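Local coordinates for protein metallopeptidase containing co-catalytic metalloactive site (Shewanella denitrificans OS217, PDB 3B2Y) that probably acts as a zinc-dependent carboxypeptidase of the peptidase M14 family and here carries a nickel ion in its metal site, at residues Y57-Q62 with R100-L105; G77-G82 with C169-L174; N176-Y181 with E246-E251. All coordinates share one frame; numbering follows the deposited sequence.

Contact 1: Y57-Q62 with R100-L105; sequences YQSASQ and RVNLSL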
loop_
_atom_site.group_PDB
_atom_site.type_symbol
_atom_site.label_atom_id
_atom_site.label_comp_id
_atom_site.label_asym_id
_atom_site.label_seq_id
_atom_site.Cartn_x
_atom_site.Cartn_y
_atom_site.Cartn_z
ATOM N N TYR A 57 1.063 6.131 11.044
ATOM C CA TYR A 57 1.088 5.522 12.359
ATOM C C TYR A 57 2.388 4.777 12.591
ATOM O O TYR A 57 2.813 4.063 11.779
ATOM C CB TYR A 57 -0.081 4.582 12.566
ATOM C CG TYR A 57 -1.369 5.263 12.392
ATOM C CD1 TYR A 57 -1.927 5.379 11.166
ATOM C CD2 TYR A 57 -2.001 5.857 13.458
ATOM C CE1 TYR A 57 -3.104 6.040 10.987
ATOM C CE2 TYR A 57 -3.153 6.519 13.306
ATOM C CZ TYR A 57 -3.712 6.614 12.078
ATOM O OH TYR A 57 -4.866 7.279 11.954
ATOM N N GLN A 58 2.984 4.974 13.737
ATOM C CA GLN A 58 4.258 4.303 14.065
ATOM C C GLN A 58 4.278 3.863 15.509
ATOM O O GLN A 58 3.466 4.299 16.301
ATOM C CB GLN A 58 5.425 5.250 13.845
ATOM C CG GLN A 58 5.555 5.876 12.503
ATOM C CD GLN A 58 6.828 6.654 12.396
ATOM O OE1 GLN A 58 7.024 7.658 13.095
ATOM N NE2 GLN A 58 7.735 6.180 11.561
ATOM N N SER A 59 5.264 3.028 15.850
ATOM C CA SER A 59 5.506 2.645 17.237
ATOM C C SER A 59 5.825 3.903 18.025
ATOM O O SER A 59 6.353 4.895 17.471
ATOM C CB SER A 59 6.662 1.632 17.376
ATOM O OG SER A 59 6.697 0.704 16.298
ATOM N N ALA A 60 5.527 3.859 19.323
ATOM C CA ALA A 60 5.735 5.023 20.199
ATOM C C ALA A 60 7.219 5.435 20.230
ATOM O O ALA A 60 7.531 6.602 20.455
ATOM C CB ALA A 60 5.198 4.743 21.623
ATOM N N SER A 61 8.111 4.471 19.979
ATOM C CA SER A 61 9.543 4.720 19.814
ATOM C C SER A 61 10.161 3.805 18.745
ATOM O O SER A 61 9.914 2.604 18.752
ATOM C CB SER A 61 10.263 4.450 21.138
ATOM O OG SER A 61 9.603 5.083 22.229
ATOM N N GLN A 62 10.984 4.367 17.860
ATOM C CA GLN A 62 11.749 3.567 16.926
ATOM C C GLN A 62 12.988 3.039 17.656
ATOM O O GLN A 62 13.719 3.802 18.292
ATOM C CB GLN A 62 12.176 4.361 15.693
ATOM C CG GLN A 62 11.069 5.169 15.011
ATOM C CD GLN A 62 9.744 4.429 14.862
ATOM O OE1 GLN A 62 9.574 3.600 13.972
ATOM N NE2 GLN A 62 8.788 4.755 15.728
ATOM N N ARG A 100 9.640 -6.590 17.658
ATOM C CA ARG A 100 10.658 -7.058 16.736
ATOM C C ARG A 100 10.805 -6.232 15.484
ATOM O O ARG A 100 11.736 -6.461 14.725
ATOM C CB ARG A 100 10.491 -8.542 16.429
ATOM C CG ARG A 100 9.511 -8.931 15.409
ATOM C CD ARG A 100 9.727 -10.427 15.094
ATOM N NE ARG A 100 8.860 -10.798 13.989
ATOM C CZ ARG A 100 7.551 -11.003 14.103
ATOM N NH1 ARG A 100 6.957 -10.985 15.293
ATOM N NH2 ARG A 100 6.839 -11.299 13.033
ATOM N N VAL A 101 9.945 -5.223 15.312
ATOM C CA VAL A 101 9.975 -4.390 14.113
ATOM C C VAL A 101 9.443 -2.996 14.387
ATOM O O VAL A 101 8.467 -2.814 15.144
ATOM C CB VAL A 101 9.232 -5.095 12.940
ATOM C CG1 VAL A 101 7.763 -5.269 13.280
ATOM C CG2 VAL A 101 9.408 -4.335 11.573
ATOM N N ASN A 102 10.078 -1.993 13.792
ATOM C CA ASN A 102 9.495 -0.638 13.794
ATOM C C ASN A 102 8.575 -0.588 12.600
ATOM O O ASN A 102 9.024 -0.390 11.491
ATOM C CB ASN A 102 10.590 0.409 13.699
ATOM C CG ASN A 102 11.558 0.337 14.837
ATOM O OD1 ASN A 102 11.149 0.298 16.007
ATOM N ND2 ASN A 102 12.863 0.382 14.516
ATOM N N LEU A 103 7.308 -0.888 12.791
ATOM C CA LEU A 103 6.376 -0.935 11.640
ATOM C C LEU A 103 5.679 0.411 11.554
ATOM O O LEU A 103 5.173 0.926 12.559
ATOM C CB LEU A 103 5.370 -2.081 11.747
ATOM C CG LEU A 103 4.367 -2.305 10.580
ATOM C CD1 LEU A 103 5.112 -2.458 9.239
ATOM C CD2 LEU A 103 3.546 -3.542 10.791
ATOM N N SER A 104 5.774 1.014 10.378
ATOM C CA SER A 104 5.053 2.258 10.076
ATOM C C SER A 104 3.957 1.981 9.075
ATOM O O SER A 104 4.111 1.130 8.227
ATOM C CB SER A 104 6.065 3.267 9.606
ATOM O OG SER A 104 6.997 3.591 10.675
ATOM N N LEU A 105 2.822 2.671 9.219
ATOM C CA LEU A 105 1.622 2.433 8.386
ATOM C C LEU A 105 1.068 3.761 7.841
ATOM O O LEU A 105 1.008 4.738 8.548
ATOM C CB LEU A 105 0.559 1.751 9.227
ATOM C CG LEU A 105 0.967 0.445 9.888
ATOM C CD1 LEU A 105 -0.043 0.077 10.958
ATOM C CD2 LEU A 105 1.113 -0.624 8.825
#

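Contact 2: G77-G82 with C169-L174; sequences GEEAAG and CHEDVL. With NI (nickel (II) ion), chain C.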
loop_
_atom_site.group_PDB
_atom_site.type_symbol
_atom_site.label_atom_id
_atom_site.label_comp_id
_atom_site.label_asym_id
_atom_site.label_seq_id
_atom_site.Cartn_x
_atom_site.Cartn_y
_atom_site.Cartn_z
ATOM N N GLY A 77 -7.950 5.838 -5.483
ATOM C CA GLY A 77 -9.206 5.644 -4.792
ATOM C C GLY A 77 -10.083 4.517 -5.248
ATOM O O GLY A 77 -10.914 4.039 -4.495
ATOM N N GLU A 78 -9.893 4.068 -6.475
ATOM C CA GLU A 78 -10.619 2.887 -6.970
ATOM C C GLU A 78 -9.997 1.581 -6.400
ATOM O O GLU A 78 -10.576 0.515 -6.553
ATOM C CB GLU A 78 -10.690 2.873 -8.506
ATOM C CG GLU A 78 -9.569 2.264 -9.339
ATOM C CD GLU A 78 -8.337 3.111 -9.396
ATOM O OE1 GLU A 78 -8.176 3.917 -8.467
ATOM O OE2 GLU A 78 -7.502 2.958 -10.332
ATOM N N GLU A 79 -8.811 1.684 -5.794
ATOM C CA GLU A 79 -8.059 0.519 -5.289
ATOM C C GLU A 79 -8.332 0.264 -3.806
ATOM O O GLU A 79 -7.425 0.173 -3.000
ATOM C CB GLU A 79 -6.565 0.751 -5.565
ATOM C CG GLU A 79 -6.336 0.848 -7.075
ATOM C CD GLU A 79 -4.888 1.154 -7.505
ATOM O OE1 GLU A 79 -3.997 1.101 -6.642
ATOM O OE2 GLU A 79 -4.709 1.530 -8.718
ATOM N N ALA A 80 -9.622 0.164 -3.463
ATOM C CA ALA A 80 -10.106 0.219 -2.072
ATOM C C ALA A 80 -9.738 -0.997 -1.198
ATOM O O ALA A 80 -9.686 -0.902 0.060
ATOM C CB ALA A 80 -11.638 0.489 -2.042
ATOM N N ALA A 81 -9.421 -2.125 -1.829
ATOM C CA ALA A 81 -8.979 -3.308 -1.098
ATOM C C ALA A 81 -7.676 -3.131 -0.340
ATOM O O ALA A 81 -7.380 -3.879 0.607
ATOM C CB ALA A 81 -8.847 -4.573 -2.053
ATOM N N GLY A 82 -6.866 -2.166 -0.761
ATOM C CA GLY A 82 -5.650 -1.863 -0.016
ATOM C C GLY A 82 -5.903 -1.341 1.409
ATOM O O GLY A 82 -5.513 -1.963 2.389
ATOM N N CYS A 169 0.319 -1.352 -1.324
ATOM C CA CYS A 169 -0.753 -2.260 -1.673
ATOM C C CYS A 169 -1.692 -1.564 -2.613
ATOM O O CYS A 169 -2.522 -0.741 -2.183
ATOM C CB CYS A 169 -1.488 -2.668 -0.403
ATOM S SG CYS A 169 -0.366 -3.812 0.528
ATOM N N HIS A 170 -1.526 -1.890 -3.877
ATOM C CA HIS A 170 -2.375 -1.458 -4.956
ATOM C C HIS A 170 -3.333 -2.515 -5.540
ATOM O O HIS A 170 -3.331 -3.715 -5.208
ATOM C CB HIS A 170 -1.485 -0.920 -6.101
ATOM C CG HIS A 170 -0.808 0.394 -5.781
ATOM N ND1 HIS A 170 -1.063 1.568 -6.471
ATOM C CD2 HIS A 170 0.151 0.692 -4.878
ATOM C CE1 HIS A 170 -0.326 2.541 -5.956
ATOM N NE2 HIS A 170 0.433 2.032 -5.002
ATOM N N GLU A 171 -4.146 -2.059 -6.469
ATOM C CA GLU A 171 -4.965 -2.967 -7.225
ATOM C C GLU A 171 -4.944 -2.562 -8.677
ATOM O O GLU A 171 -4.781 -1.392 -9.019
ATOM C CB GLU A 171 -6.414 -2.967 -6.753
ATOM C CG GLU A 171 -6.697 -3.137 -5.247
ATOM C CD GLU A 171 -8.105 -3.718 -5.020
ATOM O OE1 GLU A 171 -8.242 -4.961 -5.169
ATOM O OE2 GLU A 171 -9.058 -2.940 -4.660
ATOM N N ASP A 172 -5.182 -3.520 -9.520
ATOM C CA ASP A 172 -5.345 -3.257 -10.936
ATOM C C ASP A 172 -6.817 -3.538 -11.251
ATOM O O ASP A 172 -7.249 -4.705 -11.400
ATOM C CB ASP A 172 -4.378 -4.096 -11.735
ATOM C CG ASP A 172 -4.329 -3.689 -13.215
ATOM O OD1 ASP A 172 -5.382 -3.261 -13.732
ATOM O OD2 ASP A 172 -3.242 -3.815 -13.836
ATOM N N VAL A 173 -7.577 -2.461 -11.410
ATOM C CA VAL A 173 -9.050 -2.536 -11.261
ATOM C C VAL A 173 -9.739 -3.392 -12.300
ATOM O O VAL A 173 -10.780 -3.989 -12.036
ATOM C CB VAL A 173 -9.704 -1.104 -11.198
ATOM C CG1 VAL A 173 -9.585 -0.389 -12.544
ATOM C CG2 VAL A 173 -11.155 -1.192 -10.783
ATOM N N LEU A 174 -9.165 -3.448 -13.484
ATOM C CA LEU A 174 -9.763 -4.182 -14.573
ATOM C C LEU A 174 -9.224 -5.611 -14.705
ATOM O O LEU A 174 -9.736 -6.429 -15.497
ATOM C CB LEU A 174 -9.562 -3.359 -15.863
ATOM C CG LEU A 174 -10.150 -1.961 -15.937
ATOM C CD1 LEU A 174 -10.067 -1.417 -17.365
ATOM C CD2 LEU A 174 -11.596 -1.876 -15.418
HETATM NI NI NI C . -2.633 1.847 -8.038
HETATM O O HOH W 1 -6.420 0.238 -10.999
HETATM O O HOH W 2 -4.884 0.821 -2.391
HETATM O O HOH W 3 -2.494 0.007 -9.413
HETATM O O HOH W 4 -1.619 1.992 -9.535
#

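Contact 3: N176-Y181 with E246-E251; sequences NETYVY and ETPGQE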
loop_
_atom_site.group_PDB
_atom_site.type_symbol
_atom_site.label_atom_id
_atom_site.label_comp_id
_atom_site.label_asym_id
_atom_site.label_seq_id
_atom_site.Cartn_x
_atom_site.Cartn_y
_atom_site.Cartn_z
ATOM N N ASN A 176 -8.242 -9.600 -13.762
ATOM C CA ASN A 176 -8.660 -10.804 -12.993
ATOM C C ASN A 176 -7.510 -11.608 -12.364
ATOM O O ASN A 176 -7.760 -12.472 -11.525
ATOM C CB ASN A 176 -9.481 -11.758 -13.867
ATOM C CG ASN A 176 -10.873 -11.242 -14.127
ATOM O OD1 ASN A 176 -11.792 -11.478 -13.329
ATOM N ND2 ASN A 176 -11.026 -10.493 -15.208
ATOM N N GLU A 177 -6.276 -11.301 -12.766
ATOM C CA GLU A 177 -5.073 -11.986 -12.340
ATOM C C GLU A 177 -4.220 -11.042 -11.506
ATOM O O GLU A 177 -4.382 -9.818 -11.596
ATOM C CB GLU A 177 -4.280 -12.430 -13.573
ATOM C CG GLU A 177 -4.890 -13.597 -14.348
ATOM C CD GLU A 177 -4.360 -13.668 -15.764
ATOM O OE1 GLU A 177 -4.029 -12.592 -16.343
ATOM O OE2 GLU A 177 -4.310 -14.791 -16.314
ATOM N N THR A 178 -3.336 -11.614 -10.678
ATOM C CA THR A 178 -2.490 -10.834 -9.802
ATOM C C THR A 178 -0.996 -10.749 -10.201
ATOM O O THR A 178 -0.439 -11.579 -10.952
ATOM C CB THR A 178 -2.616 -11.370 -8.362
ATOM O OG1 THR A 178 -2.083 -10.432 -7.431
ATOM C CG2 THR A 178 -1.857 -12.731 -8.232
ATOM N N TYR A 179 -0.329 -9.720 -9.651
ATOM C CA TYR A 179 1.096 -9.597 -9.905
ATOM C C TYR A 179 1.678 -8.652 -8.881
ATOM O O TYR A 179 0.943 -8.106 -8.080
ATOM C CB TYR A 179 1.403 -9.164 -11.363
ATOM C CG TYR A 179 0.820 -7.845 -11.760
ATOM C CD1 TYR A 179 -0.512 -7.733 -12.148
ATOM C CD2 TYR A 179 1.605 -6.693 -11.763
ATOM C CE1 TYR A 179 -1.057 -6.509 -12.521
ATOM C CE2 TYR A 179 1.078 -5.468 -12.171
ATOM C CZ TYR A 179 -0.259 -5.377 -12.536
ATOM O OH TYR A 179 -0.777 -4.150 -12.900
ATOM N N VAL A 180 3.001 -8.558 -8.893
ATOM C CA VAL A 180 3.727 -7.751 -7.961
ATOM C C VAL A 180 4.873 -7.018 -8.678
ATOM O O VAL A 180 5.608 -7.609 -9.474
ATOM C CB VAL A 180 4.299 -8.596 -6.813
ATOM C CG1 VAL A 180 5.350 -9.654 -7.319
ATOM C CG2 VAL A 180 4.952 -7.668 -5.842
ATOM N N TYR A 181 5.021 -5.731 -8.409
ATOM C CA TYR A 181 6.248 -5.027 -8.777
ATOM C C TYR A 181 7.267 -5.224 -7.670
ATOM O O TYR A 181 6.924 -5.108 -6.514
ATOM C CB TYR A 181 5.996 -3.528 -8.837
ATOM C CG TYR A 181 5.095 -3.046 -9.922
ATOM C CD1 TYR A 181 3.715 -2.980 -9.745
ATOM C CD2 TYR A 181 5.623 -2.596 -11.106
ATOM C CE1 TYR A 181 2.907 -2.501 -10.728
ATOM C CE2 TYR A 181 4.831 -2.093 -12.091
ATOM C CZ TYR A 181 3.480 -2.047 -11.919
ATOM O OH TYR A 181 2.703 -1.557 -12.962
ATOM N N GLU A 246 -0.373 -5.887 -6.618
ATOM C CA GLU A 246 -1.508 -5.515 -7.440
ATOM C C GLU A 246 -2.538 -6.647 -7.393
ATOM O O GLU A 246 -2.374 -7.664 -8.125
ATOM C CB GLU A 246 -1.058 -5.329 -8.884
ATOM C CG GLU A 246 -0.131 -4.130 -9.120
ATOM C CD GLU A 246 -0.869 -2.804 -9.203
ATOM O OE1 GLU A 246 -2.118 -2.789 -9.098
ATOM O OE2 GLU A 246 -0.182 -1.767 -9.367
ATOM N N THR A 247 -3.567 -6.491 -6.553
ATOM C CA THR A 247 -4.718 -7.418 -6.581
ATOM C C THR A 247 -5.704 -7.049 -7.731
ATOM O O THR A 247 -5.818 -5.871 -8.132
ATOM C CB THR A 247 -5.386 -7.522 -5.187
ATOM O OG1 THR A 247 -5.661 -6.214 -4.672
ATOM C CG2 THR A 247 -4.455 -8.270 -4.170
ATOM N N PRO A 248 -6.392 -8.051 -8.308
ATOM C CA PRO A 248 -7.308 -7.846 -9.431
ATOM C C PRO A 248 -8.656 -7.277 -9.000
ATOM O O PRO A 248 -9.360 -7.910 -8.196
ATOM C CB PRO A 248 -7.504 -9.256 -9.984
ATOM C CG PRO A 248 -7.135 -10.182 -8.852
ATOM C CD PRO A 248 -6.257 -9.467 -7.930
ATOM N N GLY A 249 -9.034 -6.132 -9.554
ATOM C CA GLY A 249 -10.268 -5.460 -9.125
ATOM C C GLY A 249 -11.571 -6.092 -9.596
ATOM O O GLY A 249 -12.679 -5.747 -9.101
ATOM N N GLN A 250 -11.458 -6.983 -10.580
ATOM C CA GLN A 250 -12.621 -7.670 -11.123
ATOM C C GLN A 250 -12.966 -8.922 -10.348
ATOM O O GLN A 250 -13.854 -9.643 -10.741
ATOM C CB GLN A 250 -12.396 -8.000 -12.610
ATOM C CG GLN A 250 -12.388 -6.738 -13.452
ATOM C CD GLN A 250 -13.637 -5.924 -13.223
ATOM O OE1 GLN A 250 -14.753 -6.410 -13.461
ATOM N NE2 GLN A 250 -13.470 -4.694 -12.715
ATOM N N GLU A 251 -12.245 -9.174 -9.262
ATOM C CA GLU A 251 -12.484 -10.299 -8.398
ATOM C C GLU A 251 -13.225 -9.858 -7.123
ATOM O O GLU A 251 -13.539 -8.683 -6.963
ATOM C CB GLU A 251 -11.149 -11.011 -8.098
ATOM C CG GLU A 251 -10.818 -12.097 -9.139
ATOM C CD GLU A 251 -11.704 -13.356 -9.001
ATOM O OE1 GLU A 251 -12.939 -13.265 -9.179
ATOM O OE2 GLU A 251 -11.167 -14.452 -8.704
HETATM O O HOH W 5 -4.000 -7.270 -10.668
HETATM O O HOH W 6 0.072 -1.752 -12.304
#

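Contact 1: Y57-Q62 with R100-L105
Tyr57 and Leu105 form a single antiparallel bridge, a hydrogen-bonded pair that fastens the end of the β-hairpin 42-58 to strand 102-106, the outermost strand on this side of the mixed central sheet. Tyr57 N gives its hydrogen to Leu105 O at 2.9 Å, and Leu105 N returns one to Tyr57 O. Ser104 also lends a CA-H...O contact, its CA lying 3.3 Å from Tyr57 O. The Tyr57 ring runs off beside the bridge, with Leu105 O near its plane at the edge. Tyr57 CB lies 4.4 Å from Leu105 CB.

Past this one bridge no further backbone bond crosses; Gln58 and Ser104 meet through their side chains. CG of Gln58 stands anti to its carbonyl carbon (chi1 -55°), beside the backbone N and 3.3 Å from Ser104 OG, and the extended chain carries on to NE2. There NE2 donates to Ser104 OG at 2.8 Å, with OG almost in the amide plane. Ala161 of helix 155-161 packs against both of these side chains. The backbone of Ser104 bonds to Leu69 and Ile71 of strand 68-73, its partner within the sheet.

Farther along, the chain turns through Ala60 and Ser61, bringing Gln62 back over Asn102. The two amides cross with their planes 47° apart and meet without a hydrogen bond; Asn102 ND2 instead donates to Arg63 O. Not every polar atom here is satisfied: Ser59 N, Ser59 OG and Leu103 O are buried without a partner, and Ser59 OG stays 3.9 Å from Leu103 N. The Gln62 chain bends at chi2 (-43°), which places CD; its OE1 lies 3.4 Å from Asn102 CB.

Contact 2: G77-G82 with C169-L174
Glu79 OE1 is gripped twice. It binds the nickel ion at 2.1 Å. Glu171 N also donates a hydrogen bond to Glu79 OE1, approaching from above the carboxylate plane at 3.2 Å. The other oxygen, OE2, binds nickel too, making the carboxylate bidentate, and receives a hydrogen bond from Arg119. His170 adds ND1 at 2.2 Å from the metal, its ring turned 62° from the Glu79 carboxylate. With His76, which completes the protein ligands, these residues form the HxxE...H site of M14 peptidases, set between the loop leading into helix 81-92 and the end of strand 165-172.

Glu171 packs its CB and CG on the Glu79 chain and carries its carboxylate to Ala81. Ala81 N donates to Glu171 OE2 at 3.0 Å, again from above the carboxylate plane, and Ala81 CB presses on the same group. Glu171 OE1 is held by a salt bridge to Arg256 and by Thr247. One water joins the backbones, donating to Glu79 O at 2.7 Å and to Cys169 O at 2.8 Å. The Glu78 and Val173 side chains cross at about a right angle, Glu78 CG 3.8 Å from Val173 CB.

Glu171 thus acts as second shell, its backbone N-H helping to hold the metal-binding carboxylate, while a water whose O lies 2.3 Å from the nickel is consistent with a hydrolytic site.

Contact 3: N176-Y181 with E246-E251
The Glu246 chain runs beside Tyr179, pointing the same way: CB sits over the ring centre, a CH-pi contact 3.8 Å from the centroid and 11° off the normal, and CG lies over a face of the ring, 3.5 Å from Tyr179 CE2. Ring and carboxylate planes differ by only 20°. Tyr181 instead crosses Glu246 obliquely, presenting its edge, and its CE1 meets Glu246 OE2 at 3.5 Å. The bend at chi2 (-80°) leaves CD between Tyr179 OH and Tyr181 CE1. A water lies among the three groups, hydrogen-bonded to both tyrosine hydroxyls and weakly to OE2; Tyr179 OH is also bonded to Asp172.

Strands 179-183 and 242-248 pair antiparallel in the mixed sheet, next to strand 165-172 that bears His170, and Glu246 is the predicted proton donor/acceptor. Glu246 O takes hydrogens from Tyr179 N at 3.3 Å, from Thr178 OG1, above the carbonyl plane, at 2.9 Å, and from a water that also donates to Glu177 O; Glu246 N donates to Tyr179 O. Pro248, opening a type I turn to Glu251, packs its ring on the backbone of Asn176 and Glu177, CB 3.3 Å from Asn176 C. Asn176 OD1 meets Gln250 CB at 3.6 Å.

How the contacts relate
All three contacts reach the same mixed sheet: contacts 2 and 3 lie in its middle and farther half, contact 1 at the edge strand 102-106. Contacts 2 and 3 have centres about 9 Å apart and touch, because strands 165-172 and 242-248 are neighbours: Asp172 N probably bonds to Thr247 O at 2.8 Å. Together they probably make up much of the active site, contact 2 supplying two metal ligands and contact 3 bringing the side chain of Glu246 to about 5 Å from the nickel. Contact 1 lies on the opposite side of the chain's centre, about 25 Å from contact 2 and 28 Å from contact 3 between centres, tying the hairpin to the sheet's far edge.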